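Local atomic coordinates of ribonuclease H (Uncultured organism, PDB entry 4IBN), a protein that probably cleaves the RNA strand of RNA-DNA hybrids endonucleolytically, leaving 5'-phosphomonoester ends, with magnesium as cofactor. Residues N68-L72 with S97-V101. Numbering follows the deposited sequence.
Sequences NRMAL and SRYIV
Helices 67-82 and 98-113 meet near their N-terminal ends. Residues 68-72 are alpha-helical throughout, with Leu72 N hydrogen-bonded to Asn68 O at 3.2 Å. In 97-101, Ser97 is the N-cap of the second helix: its OG, in rotamer t, accepts from Ile100 N at 3.2 Å. The closest CA pairs are Ala71-Ser97 (6.8 Å) and Asn68-Tyr99 (7.3 Å). The CA-CB bonds of Ala71 and Ser97 each point toward the other segment. Both side chains are small, and the backbones come closest here, with Ala71 CB 3.8 Å from Ser97 OG.

Ile100 fills the hollow between Ala71 and Leu72. Its CA-CB bond runs sideways, but with both chi angles m its tip reaches the first helix. Ile100 CD1 lies 3.7 Å from Ala71 O and 3.8 Å from Leu72 CD2, while Ile100 CG1 is 3.9 Å from Ala71 CB. In the RNase H fold, helix 67-82 follows strand 53-62 and leads to strand 90-95, which runs into helix 98-113. Ala71 and Ser97 both also touch Glu23 on the central strand 16-25.

Tyr99, chi1 t, has the largest covered area and lays its ring against the Asn68-Leu72 side of the helix. Asn68, chi1 m, covers one ring face. Its CB is 4.1 Å from the Tyr99 ring centroid, an off-centre CH-pi contact, and Asn68 ND2 is 3.6 Å from Tyr99 CE1. Leu72, rotamer mt, meets the ring edge, with Leu72 CD1 3.9 Å from Tyr99 CE2. No hydrogen bond crosses between the segments. Tyr99 OH is hydrogen-bonded to Trp129 NE1; Trp129 and its helix 126-136 also touch Leu72.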
loop_
_atom_site.group_PDB
_atom_site.type_symbol
_atom_site.label_atom_id
_atom_site.label_comp_id
_atom_site.label_asym_id
_atom_site.label_seq_id
_atom_site.Cartn_x
_atom_site.Cartn_y
_atom_site.Cartn_z
ATOM N N ASN A 68 1.563 7.440 -9.844
ATOM C CA ASN A 68 2.226 6.158 -9.926
ATOM C C ASN A 68 3.369 6.038 -8.956
ATOM O O ASN A 68 3.580 5.008 -8.415
ATOM C CB ASN A 68 2.707 5.849 -11.323
ATOM C CG ASN A 68 1.584 5.488 -12.280
ATOM O OD1 ASN A 68 0.480 5.341 -11.908
ATOM N ND2 ASN A 68 1.918 5.340 -13.514
ATOM N N ARG A 69 4.132 7.097 -8.803
ATOM C CA ARG A 69 5.213 7.024 -7.863
ATOM C C ARG A 69 4.676 6.838 -6.435
ATOM O O ARG A 69 5.138 6.034 -5.696
ATOM C CB ARG A 69 6.045 8.311 -7.887
ATOM C CG ARG A 69 7.209 8.377 -8.839
ATOM C CD ARG A 69 8.206 9.585 -8.491
ATOM N NE ARG A 69 8.768 9.543 -7.151
ATOM C CZ ARG A 69 9.814 8.827 -6.806
ATOM N NH1 ARG A 69 10.402 8.107 -7.710
ATOM N NH2 ARG A 69 10.251 8.809 -5.583
ATOM N N MET A 70 3.694 7.630 -6.076
ATOM C CA MET A 70 3.134 7.545 -4.751
ATOM C C MET A 70 2.450 6.175 -4.454
ATOM O O MET A 70 2.470 5.690 -3.364
ATOM C CB MET A 70 2.254 8.767 -4.424
ATOM C CG MET A 70 2.988 10.064 -4.468
ATOM S SD MET A 70 4.605 10.060 -3.600
ATOM C CE MET A 70 4.112 9.925 -1.952
ATOM N N ALA A 71 1.836 5.611 -5.462
ATOM C CA ALA A 71 1.253 4.318 -5.298
ATOM C C ALA A 71 2.358 3.316 -4.955
ATOM O O ALA A 71 2.197 2.536 -4.091
ATOM C CB ALA A 71 0.537 3.917 -6.523
ATOM N N LEU A 72 3.473 3.406 -5.652
ATOM C CA LEU A 72 4.594 2.530 -5.342
ATOM C C LEU A 72 5.161 2.765 -3.935
ATOM O O LEU A 72 5.476 1.853 -3.252
ATOM C CB LEU A 72 5.657 2.542 -6.442
ATOM C CG LEU A 72 5.314 1.786 -7.694
ATOM C CD1 LEU A 72 6.144 2.248 -8.863
ATOM C CD2 LEU A 72 5.484 0.352 -7.439
ATOM N N SER A 97 -5.315 1.279 -6.548
ATOM C CA SER A 97 -4.443 1.339 -7.662
ATOM C C SER A 97 -4.303 0.015 -8.380
ATOM O O SER A 97 -3.666 -0.862 -7.917
ATOM C CB SER A 97 -3.070 1.794 -7.191
ATOM O OG SER A 97 -2.129 1.758 -8.206
ATOM N N ARG A 98 -4.904 -0.070 -9.557
ATOM C CA ARG A 98 -4.699 -1.197 -10.419
ATOM C C ARG A 98 -3.280 -1.241 -10.896
ATOM O O ARG A 98 -2.760 -2.247 -11.196
ATOM C CB ARG A 98 -5.699 -1.245 -11.547
ATOM C CG ARG A 98 -6.961 -1.865 -11.119
ATOM C CD ARG A 98 -7.642 -2.641 -12.171
ATOM N NE ARG A 98 -7.125 -3.970 -12.321
ATOM C CZ ARG A 98 -7.783 -5.067 -12.011
ATOM N NH1 ARG A 98 -8.998 -5.003 -11.503
ATOM N NH2 ARG A 98 -7.229 -6.244 -12.207
ATOM N N TYR A 99 -2.635 -0.113 -10.902
ATOM C CA TYR A 99 -1.256 -0.101 -11.310
ATOM C C TYR A 99 -0.499 -1.055 -10.386
ATOM O O TYR A 99 0.219 -1.848 -10.845
ATOM C CB TYR A 99 -0.686 1.327 -11.165
ATOM C CG TYR A 99 0.724 1.590 -11.643
ATOM C CD1 TYR A 99 1.061 1.513 -12.954
ATOM C CD2 TYR A 99 1.713 1.936 -10.771
ATOM C CE1 TYR A 99 2.339 1.751 -13.380
ATOM C CE2 TYR A 99 2.965 2.197 -11.200
ATOM C CZ TYR A 99 3.285 2.098 -12.512
ATOM O OH TYR A 99 4.547 2.356 -12.961
ATOM N N ILE A 100 -0.706 -0.948 -9.086
ATOM C CA ILE A 100 -0.058 -1.836 -8.126
ATOM C C ILE A 100 -0.542 -3.281 -8.220
ATOM O O ILE A 100 0.230 -4.157 -8.251
ATOM C CB ILE A 100 -0.286 -1.376 -6.679
ATOM C CG1 ILE A 100 0.346 -0.017 -6.437
ATOM C CG2 ILE A 100 0.220 -2.381 -5.704
ATOM C CD1 ILE A 100 1.725 0.095 -6.831
ATOM N N VAL A 101 -1.845 -3.479 -8.258
ATOM C CA VAL A 101 -2.350 -4.823 -8.251
ATOM C C VAL A 101 -1.956 -5.624 -9.491
ATOM O O VAL A 101 -1.559 -6.750 -9.400
ATOM C CB VAL A 101 -3.896 -4.846 -8.114
ATOM C CG1 VAL A 101 -4.413 -6.197 -8.178
ATOM C CG2 VAL A 101 -4.301 -4.229 -6.871
#